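Local coordinates for protein hydrogenase maturation factor (Thermoanaerobacter tengcongensis, PDB 3VTH) that probably transfers a carbamoyl group from carbamoyl phosphate, at the expense of ATP, to the C-terminal cysteine of HypE during [NiFe]-hydrogenase maturation, at residues D126-Y131 and E165-E170; H485-S490 and V698-S703; I504-T509 and A520-C525. One frame throughout, in Å; residues are numbered along the deposited sequence.

How the contacts relate
Contact 1 stands apart from the other two: its centre is about 49 Å from that of contact 2 and about 56 Å from that of contact 3, on the far side of the chain's centre. It is partly buried and ties two zinc-finger segments together through arginines, a carboxylate and a zinc-bound thiolate. Contacts 2 and 3 are fully buried, with centres about 7 Å apart, and meet where the neighbouring strands 696-700 and 501-507 run parallel in one sheet; the Val698 O to Ile504 N distance is 2.8 Å. Both pair apolar packing inside the Kae1-like fold with a polar end that reaches the same iron and nucleotide.

Contact 1 of 3, residues D126-Y131 and E165-E170; sequences DRRYRY and EKCSRE. With ZN (zinc ion), chain D.
Arg128 and Glu170 meet tip to tip in a two-pronged salt bridge between 126-131 and helix 165-171. NH1 of Arg128 donates to OE2 of Glu170 at 3.0 Å, and NH2 of Arg128 to OE1 of Glu170 at 2.6 Å, each oxygen using its syn lone pair. The guanidinium and carboxylate planes differ by just 7°, and both N-H bonds are nearly straight. Arginine suits this place because its flat end offers two parallel N-H groups to a carboxylate, and its extended chain carries them across the gap between the backbones. NE of Arg128 is held separately by the carbonyl of Ala185.

Arg127 widens the network. Its NH2 lies 3.3 Å from Glu170 OE1, a weak bond, with the two planes turned 57° apart. The same NH2 also donates to Cys167 SG at 3.3 Å, close to the guanidinium plane. That sulfur binds the zinc ion at 2.3 Å, and Cys164, Cys186 and Cys189 complete the site. The segments belong to two successive HypF-type zinc fingers, so an arginine of the first forms a second-shell bond to a metal ligand of the second. Such N-H donation would be expected to temper the negative charge of the thiolate.

Packing is supplied by Lys166, whose aliphatic chain slides past Arg127 in the opposite direction. Its CB lies over one guanidinium face, 3.7 Å from Arg127 NH2. Bends at chi3 and chi4 carry the lysine's end away, and NZ of Lys166 stays 5.1 Å from NH1 of Arg127.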
loop_
_atom_site.group_PDB
_atom_site.type_symbol
_atom_site.label_atom_id
_atom_site.label_comp_id
_atom_site.label_asym_id
_atom_site.label_seq_id
_atom_site.Cartn_x
_atom_site.Cartn_y
_atom_site.Cartn_z
ATOM N N ASP A 126 5.308 -0.187 36.900
ATOM C CA ASP A 126 4.773 0.986 36.203
ATOM C C ASP A 126 3.251 1.034 36.338
ATOM O O ASP A 126 2.588 0.004 36.284
ATOM C CB ASP A 126 5.172 0.944 34.720
ATOM C CG ASP A 126 5.052 2.303 34.033
ATOM O OD1 ASP A 126 6.108 2.920 33.772
ATOM O OD2 ASP A 126 3.917 2.757 33.747
ATOM N N ARG A 127 2.676 2.221 36.486
ATOM C CA ARG A 127 1.214 2.282 36.566
ATOM C C ARG A 127 0.500 1.951 35.242
ATOM O O ARG A 127 -0.708 1.687 35.239
ATOM C CB ARG A 127 0.728 3.605 37.158
ATOM C CG ARG A 127 0.785 4.790 36.248
ATOM C CD ARG A 127 0.284 6.030 36.997
ATOM N NE ARG A 127 0.132 7.142 36.071
ATOM C CZ ARG A 127 -1.020 7.530 35.528
ATOM N NH1 ARG A 127 -2.169 6.924 35.835
ATOM N NH2 ARG A 127 -1.025 8.540 34.674
ATOM N N ARG A 128 1.247 1.945 34.136
ATOM C CA ARG A 128 0.695 1.502 32.851
ATOM C C ARG A 128 1.063 0.061 32.490
ATOM O O ARG A 128 0.906 -0.339 31.340
ATOM C CB ARG A 128 1.083 2.455 31.713
ATOM C CG ARG A 128 0.453 3.833 31.841
ATOM C CD ARG A 128 0.873 4.742 30.681
ATOM N NE ARG A 128 0.191 6.036 30.709
ATOM C CZ ARG A 128 0.598 7.102 31.399
ATOM N NH1 ARG A 128 1.692 7.049 32.145
ATOM N NH2 ARG A 128 -0.101 8.232 31.332
ATOM N N TYR A 129 1.544 -0.706 33.469
ATOM C CA TYR A 129 1.775 -2.146 33.302
ATOM C C TYR A 129 0.547 -2.809 32.700
ATOM O O TYR A 129 -0.547 -2.715 33.257
ATOM C CB TYR A 129 2.105 -2.785 34.653
ATOM C CG TYR A 129 2.369 -4.283 34.636
ATOM C CD1 TYR A 129 3.337 -4.842 33.790
ATOM C CD2 TYR A 129 1.678 -5.132 35.498
ATOM C CE1 TYR A 129 3.594 -6.221 33.793
ATOM C CE2 TYR A 129 1.932 -6.514 35.516
ATOM C CZ TYR A 129 2.883 -7.046 34.648
ATOM O OH TYR A 129 3.138 -8.399 34.662
ATOM N N ARG A 130 0.732 -3.435 31.538
ATOM C CA ARG A 130 -0.333 -4.174 30.841
ATOM C C ARG A 130 -1.508 -3.285 30.391
ATOM O O ARG A 130 -2.568 -3.789 30.036
ATOM C CB ARG A 130 -0.823 -5.377 31.682
ATOM C CG ARG A 130 0.273 -6.386 32.049
ATOM C CD ARG A 130 -0.276 -7.567 32.906
ATOM N NE ARG A 130 -1.449 -8.165 32.267
ATOM C CZ ARG A 130 -1.397 -9.031 31.255
ATOM N NH1 ARG A 130 -0.225 -9.433 30.770
ATOM N NH2 ARG A 130 -2.521 -9.498 30.724
ATOM N N TYR A 131 -1.312 -1.969 30.376
ATOM C CA TYR A 131 -2.328 -1.064 29.855
ATOM C C TYR A 131 -2.450 -1.210 28.318
ATOM O O TYR A 131 -1.501 -0.931 27.582
ATOM C CB TYR A 131 -2.044 0.383 30.298
ATOM C CG TYR A 131 -2.947 1.425 29.685
ATOM C CD1 TYR A 131 -2.411 2.497 28.991
ATOM C CD2 TYR A 131 -4.339 1.344 29.808
ATOM C CE1 TYR A 131 -3.228 3.478 28.432
ATOM C CE2 TYR A 131 -5.168 2.314 29.226
ATOM C CZ TYR A 131 -4.602 3.371 28.556
ATOM O OH TYR A 131 -5.397 4.331 27.981
ATOM N N GLU A 165 -6.446 13.160 36.874
ATOM C CA GLU A 165 -5.510 14.035 37.586
ATOM C C GLU A 165 -4.046 13.617 37.394
ATOM O O GLU A 165 -3.175 14.467 37.229
ATOM C CB GLU A 165 -5.875 14.076 39.078
ATOM C CG GLU A 165 -5.064 15.062 39.911
ATOM C CD GLU A 165 -5.442 15.057 41.401
ATOM O OE1 GLU A 165 -5.981 14.045 41.911
ATOM O OE2 GLU A 165 -5.186 16.075 42.073
ATOM N N LYS A 166 -3.777 12.313 37.405
ATOM C CA LYS A 166 -2.401 11.838 37.237
ATOM C C LYS A 166 -1.867 12.059 35.817
ATOM O O LYS A 166 -0.715 12.471 35.632
ATOM C CB LYS A 166 -2.277 10.360 37.600
ATOM C CG LYS A 166 -2.358 10.078 39.083
ATOM C CD LYS A 166 -1.705 8.732 39.381
ATOM C CE LYS A 166 -2.710 7.598 39.402
ATOM N NZ LYS A 166 -3.299 7.480 40.780
ATOM N N CYS A 167 -2.702 11.794 34.821
ATOM C CA CYS A 167 -2.289 11.986 33.433
ATOM C C CYS A 167 -2.094 13.464 33.129
ATOM O O CYS A 167 -1.175 13.831 32.402
ATOM C CB CYS A 167 -3.294 11.362 32.470
ATOM S SG CYS A 167 -3.165 9.568 32.422
ATOM N N SER A 168 -2.966 14.295 33.687
ATOM C CA SER A 168 -2.861 15.747 33.552
ATOM C C SER A 168 -1.580 16.314 34.193
ATOM O O SER A 168 -0.964 17.245 33.649
ATOM C CB SER A 168 -4.082 16.419 34.163
ATOM O OG SER A 168 -3.968 17.825 34.055
ATOM N N ARG A 169 -1.152 15.729 35.300
ATOM C CA ARG A 169 0.104 16.091 35.937
ATOM C C ARG A 169 1.284 15.758 35.044
ATOM O O ARG A 169 2.161 16.541 34.862
ATOM C CB ARG A 169 0.253 15.432 37.316
ATOM C CG ARG A 169 -0.617 16.085 38.385
ATOM C CD ARG A 169 -0.401 15.635 39.854
ATOM N NE ARG A 169 0.047 14.255 40.001
ATOM C CZ ARG A 169 -0.637 13.271 40.588
ATOM N NH1 ARG A 169 -1.822 13.480 41.132
ATOM N NH2 ARG A 169 -0.116 12.065 40.638
ATOM N N GLU A 170 1.267 14.583 34.457
ATOM C CA GLU A 170 2.294 14.179 33.507
ATOM C C GLU A 170 2.324 15.111 32.297
ATOM O O GLU A 170 3.397 15.543 31.862
ATOM C CB GLU A 170 2.042 12.751 33.021
ATOM C CG GLU A 170 2.260 11.663 34.067
ATOM C CD GLU A 170 1.967 10.275 33.485
ATOM O OE1 GLU A 170 1.021 10.147 32.687
ATOM O OE2 GLU A 170 2.687 9.316 33.811
HETATM ZN ZN ZN D . -5.168 8.830 33.301
#

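Contact 2 of 3, residues H485-S490 and V698-S703; sequences HAHIAS and VLSGGS. With FE (Fe (III) ion), chain I; AP2 (phosphomethylphosphonic acid adenosyl ester), chain H.
His487 on helix 483-494 faces the end of strand 696-700, joining the two halves of the Kae1-like, actin-type ATPase fold at its metal centre. Helix segment 485-490 crosses strand segment 698-700 at 118°, their axes 7.4 Å apart at closest approach. Chi1 of -87° sets CG of His487 anti to its carbonyl carbon, and the ring lies with one face against Gly701, just past the strand's end. Gly701 CA sits 3.5 Å from the ring centroid and almost exactly on its normal, a CH-pi contact. Glycine suits this position, because its backbone conformation would press a side chain against the preceding carbonyl. From the ring, NE2 of His487 reaches the iron at 2.2 Å; His483, Asp507 and Asp734 are the other protein ligands. Two oxygens of the bound nucleotide analogue, O2A and O2B, also bind the metal. Gly702 N donates to AP2 O2A at 3.2 Å, so the loop after the strand holds an oxygen that the iron also grips. Glycine suits position 702, where AP2 O5' lies close against the backbone.

Ile488, next along the helix, gives the apolar part of the interface. Its CG2 packs on Val698 CG1 at 3.8 Å, the two branched side chains crossing obliquely, and its CD1 rests near the carbonyl of Val698. Branched aliphatic residues fill this buried seam without bringing in polar groups. One turn beyond His487, Ser490 has its OG hydrogen-bonded to Asn727 OD1. That asparagine also makes a weak bond through ND2 to Ser700 OG, which in turn donates weakly to His487 O at 3.1 Å.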
loop_
_atom_site.group_PDB
_atom_site.type_symbol
_atom_site.label_atom_id
_atom_site.label_comp_id
_atom_site.label_asym_id
_atom_site.label_seq_id
_atom_site.Cartn_x
_atom_site.Cartn_y
_atom_site.Cartn_z
ATOM N N HIS A 485 -0.111 4.231 -19.581
ATOM C CA HIS A 485 0.558 5.503 -19.419
ATOM C C HIS A 485 0.573 5.872 -17.928
ATOM O O HIS A 485 1.613 6.259 -17.402
ATOM C CB HIS A 485 -0.131 6.577 -20.290
ATOM C CG HIS A 485 0.586 7.894 -20.336
ATOM N ND1 HIS A 485 -0.045 9.060 -20.708
ATOM C CD2 HIS A 485 1.869 8.231 -20.050
ATOM C CE1 HIS A 485 0.817 10.061 -20.655
ATOM N NE2 HIS A 485 1.978 9.588 -20.241
ATOM N N ALA A 486 -0.570 5.737 -17.251
ATOM C CA ALA A 486 -0.663 6.042 -15.817
ATOM C C ALA A 486 0.271 5.185 -14.951
ATOM O O ALA A 486 0.890 5.710 -14.028
ATOM C CB ALA A 486 -2.100 5.921 -15.333
ATOM N N HIS A 487 0.365 3.878 -15.227
ATOM C CA HIS A 487 1.332 3.008 -14.514
ATOM C C HIS A 487 2.751 3.578 -14.646
ATOM O O HIS A 487 3.479 3.712 -13.648
ATOM C CB HIS A 487 1.331 1.564 -15.073
ATOM C CG HIS A 487 0.308 0.647 -14.467
ATOM N ND1 HIS A 487 0.188 0.440 -13.106
ATOM C CD2 HIS A 487 -0.600 -0.175 -15.053
ATOM C CE1 HIS A 487 -0.761 -0.455 -12.882
ATOM N NE2 HIS A 487 -1.257 -0.841 -14.048
ATOM N N ILE A 488 3.158 3.914 -15.870
ATOM C CA ILE A 488 4.514 4.439 -16.088
ATOM C C ILE A 488 4.713 5.769 -15.339
ATOM O O ILE A 488 5.757 5.985 -14.701
ATOM C CB ILE A 488 4.853 4.600 -17.613
ATOM C CG1 ILE A 488 4.726 3.266 -18.355
ATOM C CG2 ILE A 488 6.270 5.208 -17.839
ATOM C CD1 ILE A 488 5.489 2.080 -17.712
ATOM N N ALA A 489 3.700 6.640 -15.397
ATOM C CA ALA A 489 3.777 7.954 -14.743
ATOM C C ALA A 489 3.824 7.849 -13.216
ATOM O O ALA A 489 4.462 8.688 -12.567
ATOM C CB ALA A 489 2.605 8.836 -15.158
ATOM N N SER A 490 3.160 6.838 -12.651
ATOM C CA SER A 490 3.188 6.624 -11.196
ATOM C C SER A 490 4.618 6.409 -10.710
ATOM O O SER A 490 5.019 6.959 -9.678
ATOM C CB SER A 490 2.252 5.488 -10.743
ATOM O OG SER A 490 2.754 4.181 -11.029
ATOM N N VAL A 698 11.423 2.673 -17.385
ATOM C CA VAL A 698 10.502 2.554 -16.263
ATOM C C VAL A 698 9.728 1.232 -16.386
ATOM O O VAL A 698 9.160 0.929 -17.442
ATOM C CB VAL A 698 9.496 3.743 -16.236
ATOM C CG1 VAL A 698 8.412 3.516 -15.187
ATOM C CG2 VAL A 698 10.220 5.061 -15.980
ATOM N N LEU A 699 9.690 0.464 -15.297
ATOM C CA LEU A 699 8.944 -0.784 -15.266
ATOM C C LEU A 699 7.775 -0.622 -14.323
ATOM O O LEU A 699 7.967 -0.283 -13.155
ATOM C CB LEU A 699 9.830 -1.953 -14.783
ATOM C CG LEU A 699 11.241 -2.067 -15.380
ATOM C CD1 LEU A 699 12.074 -3.122 -14.606
ATOM C CD2 LEU A 699 11.189 -2.414 -16.859
ATOM N N SER A 700 6.563 -0.836 -14.823
ATOM C CA SER A 700 5.373 -0.752 -13.954
ATOM C C SER A 700 4.241 -1.640 -14.482
ATOM O O SER A 700 4.389 -2.288 -15.516
ATOM C CB SER A 700 4.922 0.710 -13.794
ATOM O OG SER A 700 3.991 0.832 -12.724
ATOM N N GLY A 701 3.115 -1.661 -13.775
ATOM C CA GLY A 701 2.034 -2.579 -14.097
ATOM C C GLY A 701 2.157 -3.763 -13.164
ATOM O O GLY A 701 3.256 -4.106 -12.718
ATOM N N GLY A 702 1.032 -4.401 -12.898
ATOM C CA GLY A 702 0.933 -5.473 -11.903
ATOM C C GLY A 702 1.770 -6.721 -12.171
ATOM O O GLY A 702 2.075 -7.444 -11.236
ATOM N N SER A 703 2.157 -6.984 -13.420
ATOM C CA SER A 703 3.057 -8.134 -13.678
ATOM C C SER A 703 4.411 -7.945 -12.977
ATOM O O SER A 703 5.106 -8.905 -12.688
ATOM C CB SER A 703 3.295 -8.363 -15.178
ATOM O OG SER A 703 2.100 -8.618 -15.890
HETATM FE FE FE I . -2.898 -2.222 -14.445
HETATM P PB AP2 H . -5.039 -4.675 -14.350
HETATM O O1B AP2 H . -4.458 -5.939 -14.932
HETATM O O2B AP2 H . -4.429 -3.386 -14.807
HETATM O O3B AP2 H . -6.547 -4.698 -14.346
HETATM C C3A AP2 H . -4.603 -4.821 -12.596
HETATM P PA AP2 H . -2.827 -4.714 -12.230
HETATM O O1A AP2 H . -2.857 -4.618 -10.711
HETATM O O2A AP2 H . -2.043 -3.698 -13.024
HETATM O "O5'" AP2 H . -2.233 -6.150 -12.681
HETATM C "C5'" AP2 H . -2.605 -7.288 -11.914
HETATM C "C4'" AP2 H . -2.230 -8.482 -12.761
HETATM O "O4'" AP2 H . -0.811 -8.644 -12.757
HETATM C "C3'" AP2 H . -2.777 -9.784 -12.211
HETATM O "O3'" AP2 H . -4.158 -9.941 -12.554
HETATM C "C2'" AP2 H . -1.853 -10.772 -12.894
HETATM O "O2'" AP2 H . -2.369 -10.976 -14.215
HETATM C "C1'" AP2 H . -0.507 -10.034 -12.933
HETATM N N9 AP2 H . 0.328 -10.587 -11.828
HETATM C C8 AP2 H . 0.097 -10.510 -10.494
HETATM N N7 AP2 H . 1.043 -11.177 -9.779
HETATM C C5 AP2 H . 1.913 -11.700 -10.665
HETATM C C6 AP2 H . 3.146 -12.525 -10.594
HETATM N N6 AP2 H . 3.660 -12.924 -9.403
HETATM N N1 AP2 H . 3.738 -12.867 -11.771
HETATM C C2 AP2 H . 3.261 -12.467 -12.970
HETATM N N3 AP2 H . 2.138 -11.728 -13.104
HETATM C C4 AP2 H . 1.437 -11.324 -12.008
#

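Contact 3 of 3, residues I504-T509 and A520-C525; sequences IAYDGT and AEILVC. With FE (Fe (III) ion), chain I; AP2 (phosphomethylphosphonic acid adenosyl ester), chain H.
Tyr506 packs against Ala520 and Ile522 on one face of an antiparallel strand pair, part of the mixed sheet in the second subdomain of the Kae1-like fold. Its CB leaves the backbone on the same face as those two residues, and chi1 of -73° sets CG anti to the carbonyl carbon. The ring then leans toward the partner strand: CD1 of Tyr506 comes 3.6 Å from Ala520 CA, while Glu521 N lies at the ring's edge. Alanine, with only CB to place, allows this close approach. CE1 of Tyr506 lies 4.0 Å from Ile522 CD1, and Ile504 CG2 covers one face above the ring's centre. At the tip, OH touches the same CD1 of Ile522 and hydrogen-bonds to Thr681 on helix 666-692, a polar end satisfied within a buried, largely apolar setting.

Between the non-hydrogen-bonded pairs Ile504-Ile522 and Tyr506-Ala520, Ala505 and Glu521 form the hydrogen-bonded pair, their side chains on the other face, with Ala505 N to Glu521 O at 2.9 Å and Glu521 N to Ala505 O at 3.1 Å. The Glu521 chain bends at chi2, its OE2 forming a salt bridge with Arg532 while OE1 accepts from Ala520 N.

Beyond Tyr506 the strand delivers Asp507 to the iron, a carboxylate whose OD1 is held by His484. Thr509 N donates to AP2 O1B at 2.7 Å, and Asp507 OD2 binds the metal at 2.1 Å.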
loop_
_atom_site.group_PDB
_atom_site.type_symbol
_atom_site.label_atom_id
_atom_site.label_comp_id
_atom_site.label_asym_id
_atom_site.label_seq_id
_atom_site.Cartn_x
_atom_site.Cartn_y
_atom_site.Cartn_z
ATOM N N ILE A 504 7.806 0.275 -19.784
ATOM C CA ILE A 504 7.419 -1.126 -19.952
ATOM C C ILE A 504 6.262 -1.385 -18.974
ATOM O O ILE A 504 6.453 -1.427 -17.766
ATOM C CB ILE A 504 8.632 -2.051 -19.709
ATOM C CG1 ILE A 504 9.727 -1.702 -20.746
ATOM C CG2 ILE A 504 8.208 -3.524 -19.768
ATOM C CD1 ILE A 504 11.058 -2.331 -20.538
ATOM N N ALA A 505 5.058 -1.495 -19.514
ATOM C CA ALA A 505 3.865 -1.594 -18.707
ATOM C C ALA A 505 3.261 -2.981 -18.919
ATOM O O ALA A 505 2.635 -3.257 -19.952
ATOM C CB ALA A 505 2.891 -0.509 -19.093
ATOM N N TYR A 506 3.481 -3.864 -17.951
ATOM C CA TYR A 506 3.023 -5.253 -18.076
ATOM C C TYR A 506 1.984 -5.489 -16.985
ATOM O O TYR A 506 2.257 -5.269 -15.813
ATOM C CB TYR A 506 4.190 -6.251 -17.932
ATOM C CG TYR A 506 5.154 -6.334 -19.112
ATOM C CD1 TYR A 506 4.903 -5.643 -20.310
ATOM C CD2 TYR A 506 6.284 -7.152 -19.045
ATOM C CE1 TYR A 506 5.752 -5.760 -21.416
ATOM C CE2 TYR A 506 7.157 -7.273 -20.135
ATOM C CZ TYR A 506 6.883 -6.566 -21.316
ATOM O OH TYR A 506 7.735 -6.678 -22.383
ATOM N N ASP A 507 0.785 -5.899 -17.373
ATOM C CA ASP A 507 -0.269 -6.225 -16.393
ATOM C C ASP A 507 -1.322 -7.149 -16.995
ATOM O O ASP A 507 -1.083 -7.737 -18.053
ATOM C CB ASP A 507 -0.884 -4.966 -15.724
ATOM C CG ASP A 507 -1.679 -4.068 -16.678
ATOM O OD1 ASP A 507 -1.959 -4.427 -17.855
ATOM O OD2 ASP A 507 -2.041 -2.952 -16.232
ATOM N N GLY A 508 -2.462 -7.301 -16.314
ATOM C CA GLY A 508 -3.542 -8.172 -16.789
ATOM C C GLY A 508 -4.480 -7.548 -17.816
ATOM O O GLY A 508 -4.662 -8.078 -18.930
ATOM N N THR A 509 -5.126 -6.442 -17.447
ATOM C CA THR A 509 -6.081 -5.806 -18.343
ATOM C C THR A 509 -6.128 -4.319 -18.109
ATOM O O THR A 509 -6.335 -3.861 -16.994
ATOM C CB THR A 509 -7.544 -6.308 -18.135
ATOM O OG1 THR A 509 -7.885 -6.217 -16.742
ATOM C CG2 THR A 509 -7.705 -7.738 -18.577
ATOM N N ALA A 520 0.727 -5.661 -22.179
ATOM C CA ALA A 520 2.075 -6.095 -22.481
ATOM C C ALA A 520 2.665 -5.090 -23.448
ATOM O O ALA A 520 2.978 -5.415 -24.603
ATOM C CB ALA A 520 2.055 -7.501 -23.071
ATOM N N GLU A 521 2.814 -3.863 -22.957
ATOM C CA GLU A 521 3.081 -2.709 -23.809
ATOM C C GLU A 521 4.451 -2.106 -23.543
ATOM O O GLU A 521 4.901 -2.066 -22.397
ATOM C CB GLU A 521 2.031 -1.620 -23.551
ATOM C CG GLU A 521 0.597 -2.159 -23.396
ATOM C CD GLU A 521 0.162 -2.947 -24.600
ATOM O OE1 GLU A 521 -0.304 -4.099 -24.424
ATOM O OE2 GLU A 521 0.320 -2.421 -25.726
ATOM N N ILE A 522 5.097 -1.644 -24.610
ATOM C CA ILE A 522 6.252 -0.775 -24.475
ATOM C C ILE A 522 5.873 0.557 -25.085
ATOM O O ILE A 522 5.449 0.648 -26.243
ATOM C CB ILE A 522 7.551 -1.285 -25.171
ATOM C CG1 ILE A 522 7.782 -2.779 -24.962
ATOM C CG2 ILE A 522 8.777 -0.448 -24.707
ATOM C CD1 ILE A 522 7.991 -3.203 -23.598
ATOM N N LEU A 523 6.008 1.587 -24.275
ATOM C CA LEU A 523 5.687 2.934 -24.684
ATOM C C LEU A 523 6.951 3.763 -24.675
ATOM O O LEU A 523 7.925 3.427 -23.988
ATOM C CB LEU A 523 4.705 3.546 -23.681
ATOM C CG LEU A 523 3.505 2.697 -23.269
ATOM C CD1 LEU A 523 2.652 3.466 -22.242
ATOM C CD2 LEU A 523 2.670 2.302 -24.519
ATOM N N VAL A 524 6.938 4.840 -25.445
ATOM C CA VAL A 524 7.811 5.954 -25.153
ATOM C C VAL A 524 6.885 7.054 -24.648
ATOM O O VAL A 524 5.973 7.478 -25.360
ATOM C CB VAL A 524 8.607 6.406 -26.378
ATOM C CG1 VAL A 524 9.319 7.721 -26.087
ATOM C CG2 VAL A 524 9.609 5.314 -26.794
ATOM N N CYS A 525 7.083 7.478 -23.405
ATOM C CA CYS A 525 6.210 8.501 -22.844
ATOM C C CYS A 525 6.883 9.498 -21.927
ATOM O O CYS A 525 7.947 9.239 -21.352
ATOM C CB CYS A 525 5.019 7.873 -22.128
ATOM S SG CYS A 525 5.431 6.667 -20.879
HETATM FE FE FE I . -2.898 -2.222 -14.445
HETATM P PB AP2 H . -5.039 -4.675 -14.350
HETATM O O1B AP2 H . -4.458 -5.939 -14.932
HETATM O O2B AP2 H . -4.429 -3.386 -14.807
HETATM O O3B AP2 H . -6.547 -4.698 -14.346
HETATM C C3A AP2 H . -4.603 -4.821 -12.596
HETATM P PA AP2 H . -2.827 -4.714 -12.230
HETATM O O1A AP2 H . -2.857 -4.618 -10.711
HETATM O O2A AP2 H . -2.043 -3.698 -13.024
HETATM O "O5'" AP2 H . -2.233 -6.150 -12.681
HETATM C "C5'" AP2 H . -2.605 -7.288 -11.914
HETATM C "C4'" AP2 H . -2.230 -8.482 -12.761
HETATM O "O4'" AP2 H . -0.811 -8.644 -12.757
HETATM C "C3'" AP2 H . -2.777 -9.784 -12.211
HETATM O "O3'" AP2 H . -4.158 -9.941 -12.554
HETATM C "C2'" AP2 H . -1.853 -10.772 -12.894
HETATM O "O2'" AP2 H . -2.369 -10.976 -14.215
HETATM C "C1'" AP2 H . -0.507 -10.034 -12.933
HETATM N N9 AP2 H . 0.328 -10.587 -11.828
HETATM C C8 AP2 H . 0.097 -10.510 -10.494
HETATM N N7 AP2 H . 1.043 -11.177 -9.779
HETATM C C5 AP2 H . 1.913 -11.700 -10.665
HETATM C C6 AP2 H . 3.146 -12.525 -10.594
HETATM N N6 AP2 H . 3.660 -12.924 -9.403
HETATM N N1 AP2 H . 3.738 -12.867 -11.771
HETATM C C2 AP2 H . 3.261 -12.467 -12.970
HETATM N N3 AP2 H . 2.138 -11.728 -13.104
HETATM C C4 AP2 H . 1.437 -11.324 -12.008
#